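Local coordinates for protein putative peptidase M23 (Pseudomonas aeruginosa PAO1, PDB 2HSI) that binds a zinc ion and is probably a metalloendopeptidase of the M23 family, though its substrate and biological role are not established, at residues A195-V201 and L236-R242; P59-V63 and G219-I223; R129-E133 and D206-N210; V42-E46 and L87-T93. All coordinates share one frame. Residues are numbered along the deposited sequence.

Contact 1: residues A195-V201 and L236-R242; sequences APAAGKV and LGQQVPR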
loop_
_atom_site.group_PDB
_atom_site.type_symbol
_atom_site.label_atom_id
_atom_site.label_comp_id
_atom_site.label_asym_id
_atom_site.label_seq_id
_atom_site.Cartn_x
_atom_site.Cartn_y
_atom_site.Cartn_z
ATOM N N ALA A 195 -0.496 12.431 4.586
ATOM C CA ALA A 195 -1.224 11.164 4.405
ATOM C C ALA A 195 -1.969 11.165 3.070
ATOM O O ALA A 195 -2.776 12.062 2.810
ATOM C CB ALA A 195 -2.187 10.936 5.548
ATOM N N PRO A 196 -1.669 10.184 2.199
ATOM C CA PRO A 196 -2.324 10.056 0.881
ATOM C C PRO A 196 -3.824 9.747 0.967
ATOM O O PRO A 196 -4.574 10.073 0.035
ATOM C CB PRO A 196 -1.580 8.872 0.234
ATOM C CG PRO A 196 -0.288 8.762 0.972
ATOM C CD PRO A 196 -0.634 9.148 2.390
ATOM N N ALA A 197 -4.225 9.099 2.063
ATOM C CA ALA A 197 -5.620 8.845 2.440
ATOM C C ALA A 197 -5.659 8.833 3.953
ATOM O O ALA A 197 -4.605 8.776 4.592
ATOM C CB ALA A 197 -6.090 7.483 1.909
ATOM N N ALA A 198 -6.859 8.828 4.538
ATOM C CA ALA A 198 -6.982 8.712 6.000
ATOM C C ALA A 198 -6.493 7.348 6.467
ATOM O O ALA A 198 -6.452 6.394 5.693
ATOM C CB ALA A 198 -8.416 8.942 6.457
ATOM N N GLY A 199 -6.101 7.255 7.728
ATOM C CA GLY A 199 -5.639 5.977 8.259
ATOM C C GLY A 199 -5.105 6.044 9.663
ATOM O O GLY A 199 -4.993 7.125 10.243
ATOM N N LYS A 200 -4.777 4.876 10.208
ATOM C CA LYS A 200 -4.228 4.778 11.547
ATOM C C LYS A 200 -2.733 4.449 11.451
ATOM O O LYS A 200 -2.333 3.589 10.656
ATOM C CB LYS A 200 -4.988 3.705 12.344
ATOM C CG LYS A 200 -4.536 3.554 13.796
ATOM C CD LYS A 200 -5.281 2.420 14.500
ATOM C CE LYS A 200 -6.753 2.752 14.693
ATOM N NZ LYS A 200 -7.361 1.963 15.793
ATOM N N VAL A 201 -1.918 5.155 12.238
ATOM C CA VAL A 201 -0.482 4.861 12.345
ATOM C C VAL A 201 -0.319 3.531 13.087
ATOM O O VAL A 201 -0.639 3.432 14.266
ATOM C CB VAL A 201 0.288 6.002 13.057
ATOM C CG1 VAL A 201 1.789 5.703 13.092
ATOM C CG2 VAL A 201 0.026 7.346 12.357
ATOM N N LEU A 236 2.043 6.425 17.534
ATOM C CA LEU A 236 1.513 5.078 17.297
ATOM C C LEU A 236 0.034 4.989 17.688
ATOM O O LEU A 236 -0.338 5.359 18.794
ATOM C CB LEU A 236 2.323 4.034 18.070
ATOM C CG LEU A 236 1.936 2.566 17.863
ATOM C CD1 LEU A 236 2.174 2.135 16.397
ATOM C CD2 LEU A 236 2.709 1.667 18.840
ATOM N N GLY A 237 -0.793 4.495 16.773
ATOM C CA GLY A 237 -2.232 4.378 17.006
ATOM C C GLY A 237 -3.049 5.596 16.595
ATOM O O GLY A 237 -4.286 5.553 16.610
ATOM N N GLN A 238 -2.370 6.676 16.222
ATOM C CA GLN A 238 -3.050 7.932 15.868
ATOM C C GLN A 238 -3.844 7.827 14.567
ATOM O O GLN A 238 -3.358 7.307 13.562
ATOM C CB GLN A 238 -2.057 9.091 15.764
ATOM C CG GLN A 238 -2.701 10.459 15.524
ATOM C CD GLN A 238 -1.712 11.595 15.530
ATOM O OE1 GLN A 238 -0.595 11.463 16.030
ATOM N NE2 GLN A 238 -2.118 12.724 14.975
ATOM N N GLN A 239 -5.068 8.339 14.597
ATOM C CA GLN A 239 -5.906 8.363 13.408
ATOM C C GLN A 239 -5.731 9.694 12.710
ATOM O O GLN A 239 -5.970 10.755 13.294
ATOM C CB GLN A 239 -7.364 8.062 13.767
ATOM C CG GLN A 239 -7.516 6.707 14.483
ATOM C CD GLN A 239 -8.957 6.277 14.729
ATOM O OE1 GLN A 239 -9.837 6.486 13.894
ATOM N NE2 GLN A 239 -9.195 5.644 15.878
ATOM N N VAL A 240 -5.265 9.631 11.468
ATOM C CA VAL A 240 -4.913 10.830 10.702
ATOM C C VAL A 240 -5.844 10.989 9.503
ATOM O O VAL A 240 -6.253 9.998 8.912
ATOM C CB VAL A 240 -3.399 10.841 10.272
ATOM C CG1 VAL A 240 -2.502 10.824 11.490
ATOM C CG2 VAL A 240 -3.053 9.683 9.338
ATOM N N PRO A 241 -6.239 12.236 9.178
ATOM C CA PRO A 241 -7.043 12.415 7.976
ATOM C C PRO A 241 -6.176 12.375 6.716
ATOM O O PRO A 241 -4.954 12.545 6.801
ATOM C CB PRO A 241 -7.596 13.832 8.149
ATOM C CG PRO A 241 -6.518 14.547 8.908
ATOM C CD PRO A 241 -5.980 13.518 9.871
ATOM N N ARG A 242 -6.814 12.201 5.562
ATOM C CA ARG A 242 -6.165 12.462 4.273
ATOM C C ARG A 242 -5.577 13.885 4.289
ATOM O O ARG A 242 -6.274 14.846 4.606
ATOM C CB ARG A 242 -7.182 12.307 3.151
ATOM C CG ARG A 242 -6.710 12.672 1.763
ATOM C CD ARG A 242 -7.891 12.492 0.820
ATOM N NE ARG A 242 -7.590 12.860 -0.558
ATOM C CZ ARG A 242 -8.469 12.816 -1.556
ATOM N NH1 ARG A 242 -9.723 12.423 -1.342
ATOM N NH2 ARG A 242 -8.092 13.166 -2.776
#
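Leu-236 opens the second segment with its CD1 3.8 Å from Val-201 O. Gly-237 follows, and its N donates to Val-201 O at 2.7 Å. Gln-238 O accepts from Val-201 N at 2.9 Å, while the side-chain OE1 of Gln-238 accepts a hydrogen bond from Lys-235 N. Gln-239 and Lys-200 form an antiparallel non-hydrogen-bonded pair, their CA atoms 4.4 Å apart and their side chains on the same face. Val-240 and Gly-199 are the hydrogen-bonded pair: Gly-199 N to Val-240 O is 3.0 Å and Val-240 N to Gly-199 O is 2.8 Å. On the other face Val-240 CG2 lies 4.1 Å from Ala-195 CB, and Val-240 CG1 lies 4.4 Å from Val-201 CG2. Beyond Pro-241 the extended Arg-242 passes Pro-196 O, 3.8 Å from its CG, and forms a salt bridge with Asp-155. Strand 239-240 thus joins strand 199-207 in the M23 sheet. All four hydrogen bonds are backbone to backbone, so the pairing depends little on side-chain identity.

Contact 2: residues P59-V63 and G219-I223; sequences PVLVV and GQGFI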
loop_
_atom_site.group_PDB
_atom_site.type_symbol
_atom_site.label_atom_id
_atom_site.label_comp_id
_atom_site.label_asym_id
_atom_site.label_seq_id
_atom_site.Cartn_x
_atom_site.Cartn_y
_atom_site.Cartn_z
ATOM N N PRO A 59 -5.680 -11.922 2.933
ATOM C CA PRO A 59 -6.949 -11.188 2.795
ATOM C C PRO A 59 -6.810 -9.934 1.934
ATOM O O PRO A 59 -5.789 -9.237 2.002
ATOM C CB PRO A 59 -7.321 -10.851 4.251
ATOM C CG PRO A 59 -6.044 -10.878 4.991
ATOM C CD PRO A 59 -5.217 -11.946 4.332
ATOM N N VAL A 60 -7.841 -9.664 1.131
ATOM C CA VAL A 60 -7.824 -8.643 0.096
ATOM C C VAL A 60 -8.906 -7.579 0.351
ATOM O O VAL A 60 -9.982 -7.903 0.852
ATOM C CB VAL A 60 -8.038 -9.319 -1.299
ATOM C CG1 VAL A 60 -8.373 -8.327 -2.384
ATOM C CG2 VAL A 60 -6.821 -10.133 -1.672
ATOM N N LEU A 61 -8.592 -6.327 0.005
ATOM C CA LEU A 61 -9.522 -5.180 0.068
ATOM C C LEU A 61 -10.776 -5.392 -0.787
ATOM O O LEU A 61 -10.696 -5.649 -1.998
ATOM C CB LEU A 61 -8.804 -3.897 -0.374
ATOM C CG LEU A 61 -9.595 -2.600 -0.626
ATOM C CD1 LEU A 61 -10.295 -2.168 0.636
ATOM C CD2 LEU A 61 -8.680 -1.492 -1.126
ATOM N N VAL A 62 -11.927 -5.281 -0.136
ATOM C CA VAL A 62 -13.225 -5.475 -0.778
ATOM C C VAL A 62 -14.077 -4.220 -0.572
ATOM O O VAL A 62 -14.283 -3.770 0.560
ATOM C CB VAL A 62 -13.946 -6.742 -0.226
ATOM C CG1 VAL A 62 -15.365 -6.847 -0.765
ATOM C CG2 VAL A 62 -13.164 -8.022 -0.552
ATOM N N VAL A 63 -14.549 -3.639 -1.671
ATOM C CA VAL A 63 -15.356 -2.413 -1.624
ATOM C C VAL A 63 -16.511 -2.528 -2.615
ATOM O O VAL A 63 -16.438 -3.303 -3.566
ATOM C CB VAL A 63 -14.521 -1.123 -1.944
ATOM C CG1 VAL A 63 -13.387 -0.913 -0.941
ATOM C CG2 VAL A 63 -13.957 -1.133 -3.371
ATOM N N GLY A 219 -6.855 0.786 5.796
ATOM C CA GLY A 219 -7.914 -0.190 6.033
ATOM C C GLY A 219 -7.835 -1.370 5.076
ATOM O O GLY A 219 -7.478 -1.210 3.910
ATOM N N GLN A 220 -8.162 -2.558 5.583
ATOM C CA GLN A 220 -8.233 -3.798 4.786
ATOM C C GLN A 220 -6.969 -4.064 3.962
ATOM O O GLN A 220 -7.032 -4.347 2.763
ATOM C CB GLN A 220 -9.504 -3.848 3.913
ATOM C CG GLN A 220 -10.804 -3.919 4.711
ATOM C CD GLN A 220 -12.006 -4.309 3.873
ATOM O OE1 GLN A 220 -11.895 -5.031 2.881
ATOM N NE2 GLN A 220 -13.178 -3.854 4.294
ATOM N N GLY A 221 -5.835 -3.951 4.636
ATOM C CA GLY A 221 -4.533 -4.240 4.053
ATOM C C GLY A 221 -3.944 -3.180 3.145
ATOM O O GLY A 221 -2.818 -3.338 2.669
ATOM N N PHE A 222 -4.711 -2.116 2.885
ATOM C CA PHE A 222 -4.286 -1.008 2.038
ATOM C C PHE A 222 -3.438 -0.100 2.910
ATOM O O PHE A 222 -3.958 0.585 3.785
ATOM C CB PHE A 222 -5.517 -0.261 1.518
ATOM C CG PHE A 222 -5.234 0.806 0.488
ATOM C CD1 PHE A 222 -4.159 0.713 -0.391
ATOM C CD2 PHE A 222 -6.119 1.887 0.348
ATOM C CE1 PHE A 222 -3.946 1.688 -1.363
ATOM C CE2 PHE A 222 -5.914 2.870 -0.615
ATOM C CZ PHE A 222 -4.831 2.771 -1.474
ATOM N N ILE A 223 -2.129 -0.117 2.681
ATOM C CA ILE A 223 -1.164 0.471 3.631
ATOM C C ILE A 223 -0.125 1.346 2.911
ATOM O O ILE A 223 0.461 0.921 1.900
ATOM C CB ILE A 223 -0.479 -0.660 4.473
ATOM C CG1 ILE A 223 -1.488 -1.296 5.458
ATOM C CG2 ILE A 223 0.797 -0.156 5.228
ATOM C CD1 ILE A 223 -1.085 -2.644 6.016
HETATM O O HOH W 1 -15.757 -4.704 2.720
#
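Gln-220 makes the one direct hydrogen bond of this contact, and Leu-61 packs beside it. The chi1 of Gln-220 is m and its chi2 t, so the chain reaches out from the turn to the backbone of strand 58-64. There OE1 of Gln-220 accepts from Val-62 N at 3.0 Å. The other end of the same amide uses a water: Gln-220 NE2 donates to it at 3.1 Å, and the water donates to Val-62 O at 2.8 Å. The amide thus serves the N-H of Val-62 directly and its C=O through a water. Gln-220 NE2 also bonds to Pro-146 O.

Leu-61, in the tp rotamer, lies against the turn. Its CB is 3.6 Å from Gln-220 O, its CD1 is 3.8 Å from Gln-220 CB, and its CD2 is 4.3 Å from Phe-222 CB. Phe-222 has chi1 t, and its ring leads away from strand 58-64 to Val-264, Leu-266 and Phe-276.

Residues Gly-219 to Phe-222 form a type I' turn, closed by Phe-222 N to Gly-219 O at 3.1 Å. Gln-220 and Gly-221 both have positive phi. This is the classic tight turn of a two-residue beta hairpin. It joins strands 213-219 and 222-229 of the M23 domain, and its tip meets the N-terminal domain.

Contact 3: residues R129-E133 and D206-N210; sequences RIERE and DYFFN
Residues 129-133 are one regular helical turn of helix 127-141, with Glu-133 N bonded to Arg-129 O at 2.9 Å. Residues 206-207 end strand 199-207. Phe-208 to Asn-210 then take helical phi/psi without the regular hydrogen bonds of a helix. In the register, Ile-130 CA is 6.7 Å from Phe-208 CA, and Glu-133 CA is 6.5 Å from Tyr-207 CA.

Arg-129 is extended, with chi1 to chi3 all t. Its NH1 donates to Asp-206 O at 2.9 Å, and its NE forms a salt bridge with Glu-133 OE2 at 2.5 Å. Ile-130, in the mt rotamer, places CD1 over the face of the Phe-208 ring (chi1 t), 4.1 Å from the centroid, a CH-pi contact. The same CD1 is 3.7 Å from Phe-209 CE2 (chi1 m). Glu-133 has chi1 m and chi2 t. Its OE1 accepts from Phe-208 N at 2.9 Å, and its CG is 3.4 Å from Tyr-207 CD1. A water donates to Glu-133 OE1 at 2.6 Å and accepts from Phe-209 N at 3.1 Å.

An i, i+4 Arg-Glu salt bridge on a helix thus meets the backbone where a strand ends. The helix packs on the loop between strands 199-207 and 213-219, with the Phe-209 side chain about 12 Å from the zinc of the M23 site.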
loop_
_atom_site.group_PDB
_atom_site.type_symbol
_atom_site.label_atom_id
_atom_site.label_comp_id
_atom_site.label_asym_id
_atom_site.label_seq_id
_atom_site.Cartn_x
_atom_site.Cartn_y
_atom_site.Cartn_z
ATOM N N ARG A 129 19.117 -7.179 15.736
ATOM C CA ARG A 129 18.305 -5.972 15.566
ATOM C C ARG A 129 17.615 -5.979 14.201
ATOM O O ARG A 129 16.399 -5.834 14.142
ATOM C CB ARG A 129 19.153 -4.702 15.726
ATOM C CG ARG A 129 18.398 -3.398 15.475
ATOM C CD ARG A 129 19.341 -2.235 15.138
ATOM N NE ARG A 129 18.578 -1.062 14.712
ATOM C CZ ARG A 129 19.086 0.141 14.469
ATOM N NH1 ARG A 129 18.278 1.127 14.095
ATOM N NH2 ARG A 129 20.391 0.365 14.611
ATOM N N ILE A 130 18.393 -6.167 13.129
ATOM C CA ILE A 130 17.886 -6.151 11.749
ATOM C C ILE A 130 16.763 -7.178 11.535
ATOM O O ILE A 130 15.747 -6.852 10.909
ATOM C CB ILE A 130 19.047 -6.286 10.699
ATOM C CG1 ILE A 130 19.820 -4.959 10.593
ATOM C CG2 ILE A 130 18.527 -6.718 9.325
ATOM C CD1 ILE A 130 21.220 -5.066 9.966
ATOM N N GLU A 131 16.955 -8.383 12.094
ATOM C CA GLU A 131 15.963 -9.455 12.032
ATOM C C GLU A 131 14.644 -9.023 12.678
ATOM O O GLU A 131 13.574 -9.235 12.108
ATOM C CB GLU A 131 16.507 -10.730 12.692
ATOM C CG GLU A 131 15.594 -11.952 12.583
ATOM C CD GLU A 131 16.250 -13.249 13.051
ATOM O OE1 GLU A 131 15.890 -14.314 12.507
ATOM O OE2 GLU A 131 17.113 -13.213 13.957
ATOM N N ARG A 132 14.743 -8.405 13.854
ATOM C CA ARG A 132 13.596 -7.898 14.594
ATOM C C ARG A 132 12.871 -6.775 13.834
ATOM O O ARG A 132 11.642 -6.775 13.764
ATOM C CB ARG A 132 14.050 -7.413 15.971
ATOM C CG ARG A 132 13.021 -7.599 17.061
ATOM C CD ARG A 132 13.267 -6.658 18.228
ATOM N NE ARG A 132 12.816 -5.298 17.927
ATOM C CZ ARG A 132 13.615 -4.281 17.612
ATOM N NH1 ARG A 132 14.931 -4.442 17.559
ATOM N NH2 ARG A 132 13.092 -3.092 17.348
ATOM N N GLU A 133 13.644 -5.854 13.254
ATOM C CA GLU A 133 13.128 -4.746 12.421
ATOM C C GLU A 133 12.440 -5.201 11.129
ATOM O O GLU A 133 11.413 -4.637 10.735
ATOM C CB GLU A 133 14.246 -3.749 12.098
ATOM C CG GLU A 133 14.846 -3.084 13.349
ATOM C CD GLU A 133 15.950 -2.096 13.040
ATOM O OE1 GLU A 133 16.552 -2.161 11.949
ATOM O OE2 GLU A 133 16.217 -1.233 13.902
ATOM N N ASP A 206 12.760 3.327 14.006
ATOM C CA ASP A 206 13.994 3.956 13.571
ATOM C C ASP A 206 14.916 2.797 13.252
ATOM O O ASP A 206 15.578 2.236 14.129
ATOM C CB ASP A 206 14.586 4.878 14.641
ATOM C CG ASP A 206 15.552 5.916 14.061
ATOM O OD1 ASP A 206 16.222 5.644 13.039
ATOM O OD2 ASP A 206 15.651 7.021 14.634
ATOM N N TYR A 207 14.925 2.440 11.977
ATOM C CA TYR A 207 15.513 1.184 11.535
ATOM C C TYR A 207 16.880 1.356 10.916
ATOM O O TYR A 207 17.207 2.428 10.421
ATOM C CB TYR A 207 14.570 0.500 10.542
ATOM C CG TYR A 207 13.195 0.195 11.106
ATOM C CD1 TYR A 207 13.043 -0.322 12.396
ATOM C CD2 TYR A 207 12.050 0.404 10.343
ATOM C CE1 TYR A 207 11.789 -0.619 12.916
ATOM C CE2 TYR A 207 10.794 0.120 10.856
ATOM C CZ TYR A 207 10.669 -0.397 12.132
ATOM O OH TYR A 207 9.419 -0.679 12.632
ATOM N N PHE A 208 17.667 0.283 10.948
ATOM C CA PHE A 208 19.029 0.290 10.418
ATOM C C PHE A 208 19.101 0.708 8.945
ATOM O O PHE A 208 19.898 1.572 8.586
ATOM C CB PHE A 208 19.696 -1.080 10.621
ATOM C CG PHE A 208 21.139 -1.116 10.196
ATOM C CD1 PHE A 208 22.142 -0.756 11.089
ATOM C CD2 PHE A 208 21.496 -1.487 8.896
ATOM C CE1 PHE A 208 23.483 -0.769 10.698
ATOM C CE2 PHE A 208 22.829 -1.499 8.493
ATOM C CZ PHE A 208 23.824 -1.143 9.396
ATOM N N PHE A 209 18.276 0.090 8.098
ATOM C CA PHE A 209 18.267 0.390 6.663
ATOM C C PHE A 209 17.321 1.537 6.298
ATOM O O PHE A 209 17.713 2.487 5.611
ATOM C CB PHE A 209 17.912 -0.863 5.850
ATOM C CG PHE A 209 18.938 -1.960 5.951
ATOM C CD1 PHE A 209 20.175 -1.829 5.335
ATOM C CD2 PHE A 209 18.664 -3.126 6.659
ATOM C CE1 PHE A 209 21.138 -2.842 5.431
ATOM C CE2 PHE A 209 19.615 -4.148 6.759
ATOM C CZ PHE A 209 20.854 -4.001 6.146
ATOM N N ASN A 210 16.082 1.439 6.772
ATOM C CA ASN A 210 15.016 2.362 6.381
ATOM C C ASN A 210 14.968 3.680 7.149
ATOM O O ASN A 210 14.234 4.578 6.759
ATOM C CB ASN A 210 13.649 1.658 6.463
ATOM C CG ASN A 210 13.445 0.637 5.348
ATOM O OD1 ASN A 210 14.135 0.675 4.326
ATOM N ND2 ASN A 210 12.485 -0.272 5.537
HETATM O O HOH W 2 16.782 -2.353 9.317
#

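Contact 4: residues V42-E46 and L87-T93; sequences VDLGE and LEVRAAT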
loop_
_atom_site.group_PDB
_atom_site.type_symbol
_atom_site.label_atom_id
_atom_site.label_comp_id
_atom_site.label_asym_id
_atom_site.label_seq_id
_atom_site.Cartn_x
_atom_site.Cartn_y
_atom_site.Cartn_z
ATOM N N VAL A 42 -11.302 -6.885 -9.475
ATOM C CA VAL A 42 -12.001 -8.135 -9.795
ATOM C C VAL A 42 -13.454 -8.093 -9.327
ATOM O O VAL A 42 -13.717 -7.891 -8.149
ATOM C CB VAL A 42 -11.282 -9.379 -9.181
ATOM C CG1 VAL A 42 -11.917 -10.668 -9.656
ATOM C CG2 VAL A 42 -9.784 -9.394 -9.532
ATOM N N ASP A 43 -14.381 -8.282 -10.266
ATOM C CA ASP A 43 -15.809 -8.465 -9.974
ATOM C C ASP A 43 -15.958 -9.718 -9.121
ATOM O O ASP A 43 -15.536 -10.800 -9.505
ATOM C CB ASP A 43 -16.580 -8.598 -11.302
ATOM C CG ASP A 43 -18.121 -8.637 -11.131
ATOM O OD1 ASP A 43 -18.638 -8.874 -10.024
ATOM O OD2 ASP A 43 -18.827 -8.434 -12.140
ATOM N N LEU A 44 -16.554 -9.567 -7.944
ATOM C CA LEU A 44 -16.725 -10.710 -7.043
ATOM C C LEU A 44 -17.987 -11.539 -7.277
ATOM O O LEU A 44 -18.138 -12.611 -6.687
ATOM C CB LEU A 44 -16.654 -10.254 -5.575
ATOM C CG LEU A 44 -15.305 -9.656 -5.161
ATOM C CD1 LEU A 44 -15.274 -9.411 -3.663
ATOM C CD2 LEU A 44 -14.184 -10.610 -5.552
ATOM N N GLY A 45 -18.884 -11.056 -8.137
ATOM C CA GLY A 45 -20.200 -11.694 -8.319
ATOM C C GLY A 45 -21.027 -11.685 -7.037
ATOM O O GLY A 45 -21.672 -12.686 -6.691
ATOM N N GLU A 46 -20.950 -10.575 -6.302
ATOM C CA GLU A 46 -21.647 -10.390 -5.024
ATOM C C GLU A 46 -22.215 -8.960 -4.955
ATOM O O GLU A 46 -21.575 -8.011 -5.420
ATOM C CB GLU A 46 -20.675 -10.625 -3.841
ATOM C CG GLU A 46 -20.121 -12.050 -3.697
ATOM C CD GLU A 46 -21.103 -13.069 -3.087
ATOM O OE1 GLU A 46 -22.143 -12.688 -2.502
ATOM O OE2 GLU A 46 -20.827 -14.282 -3.185
ATOM N N LEU A 87 -8.838 -15.922 -7.181
ATOM C CA LEU A 87 -9.211 -15.244 -5.951
ATOM C C LEU A 87 -10.232 -16.122 -5.245
ATOM O O LEU A 87 -11.198 -16.559 -5.865
ATOM C CB LEU A 87 -9.804 -13.882 -6.304
ATOM C CG LEU A 87 -10.055 -12.797 -5.270
ATOM C CD1 LEU A 87 -8.755 -12.269 -4.648
ATOM C CD2 LEU A 87 -10.760 -11.678 -5.988
ATOM N N GLU A 88 -9.996 -16.424 -3.971
ATOM C CA GLU A 88 -10.964 -17.153 -3.166
ATOM C C GLU A 88 -11.965 -16.154 -2.563
ATOM O O GLU A 88 -11.574 -15.199 -1.892
ATOM C CB GLU A 88 -10.270 -17.937 -2.050
ATOM C CG GLU A 88 -9.330 -19.025 -2.531
ATOM C CD GLU A 88 -8.653 -19.753 -1.390
ATOM O OE1 GLU A 88 -7.820 -19.127 -0.696
ATOM O OE2 GLU A 88 -8.956 -20.949 -1.180
ATOM N N VAL A 89 -13.251 -16.365 -2.823
ATOM C CA VAL A 89 -14.285 -15.473 -2.298
ATOM C C VAL A 89 -15.086 -16.249 -1.268
ATOM O O VAL A 89 -15.481 -17.401 -1.500
ATOM C CB VAL A 89 -15.223 -14.921 -3.418
ATOM C CG1 VAL A 89 -16.158 -13.839 -2.877
ATOM C CG2 VAL A 89 -14.407 -14.381 -4.581
ATOM N N ARG A 90 -15.311 -15.612 -0.122
ATOM C CA ARG A 90 -16.103 -16.205 0.955
ATOM C C ARG A 90 -17.339 -15.373 1.240
ATOM O O ARG A 90 -17.248 -14.183 1.565
ATOM C CB ARG A 90 -15.270 -16.384 2.225
ATOM C CG ARG A 90 -13.996 -17.137 2.002
ATOM C CD ARG A 90 -13.435 -17.665 3.291
ATOM N NE ARG A 90 -12.228 -18.424 3.017
ATOM C CZ ARG A 90 -11.207 -18.595 3.849
ATOM N NH1 ARG A 90 -11.200 -18.055 5.063
ATOM N NH2 ARG A 90 -10.171 -19.310 3.442
ATOM N N ALA A 91 -18.499 -16.014 1.128
ATOM C CA ALA A 91 -19.771 -15.364 1.395
ATOM C C ALA A 91 -20.700 -16.353 2.106
ATOM O O ALA A 91 -20.575 -17.563 1.928
ATOM C CB ALA A 91 -20.390 -14.870 0.090
ATOM N N ALA A 92 -21.607 -15.830 2.930
ATOM C CA ALA A 92 -22.551 -16.664 3.687
ATOM C C ALA A 92 -23.288 -17.620 2.758
ATOM O O ALA A 92 -23.395 -18.806 3.057
ATOM C CB ALA A 92 -23.547 -15.800 4.474
ATOM N N THR A 93 -23.732 -17.100 1.610
ATOM C CA THR A 93 -24.440 -17.891 0.599
ATOM C C THR A 93 -23.548 -18.879 -0.152
ATOM O O THR A 93 -23.993 -19.510 -1.098
ATOM C CB THR A 93 -25.150 -16.989 -0.448
ATOM O OG1 THR A 93 -24.238 -15.992 -0.930
ATOM C CG2 THR A 93 -26.372 -16.311 0.166
HETATM O O HOH W 3 -21.963 -16.602 -2.442
HETATM O O HOH W 4 -24.482 -13.159 -0.907
#
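Two waters, and no direct hydrogen bond, link the polar ends of these segments. One donates to Glu-46 OE2 at 2.7 Å and accepts from Thr-93 OG1 at 2.8 Å. The other donates to Glu-46 OE1 at 2.9 Å and to Thr-93 OG1 at 2.8 Å. Glu-46 OE2 also bonds to His-96 and lies 3.4 Å from Ala-91 CB. The two segments run in nearly the same direction, 4° apart, but even Leu-44 CA and Val-89 CA are 7.2 Å apart. They meet through side chains. Leu-44 CD2 is 3.6 Å from Leu-87 CD2 and 3.9 Å from Val-89 CG2, and Val-42 CB is 4.0 Å from Leu-87 CD2. Asp-43 OD1 accepts from Gly-45 N at 2.9 Å, an Asx turn. Strands 39-43 and 83-90 are not neighbours in the sheet of the N-terminal domain, yet their side chains meet, consistent with a sheet that folds over on itself. Valine and leucine hold the buried end by apolar contact, while water carries the polar contact between Glu-46 and Thr-93.

Overall arrangement
Contacts 1 and 3 share strand 199-207 of the M23 sheet, one near its start and one at its end. Contact 2 reaches the same sheet from the N-terminal domain and is the most buried of the four. Contacts 2 and 4 share the N-terminal sheet, and they touch: Val-62 CG1 is 3.9 Å from Leu-44 CD1. Contacts 1, 3 and 4 are only partly buried. Their chemistry differs. Contact 1 is backbone pairing, contact 2 a side-chain amide on a backbone beside apolar packing, contact 3 charged and aromatic, and contact 4 apolar with bridging waters. Contacts 3 and 4 lie on opposite sides of the chain's centre, their own centres about 38 Å apart.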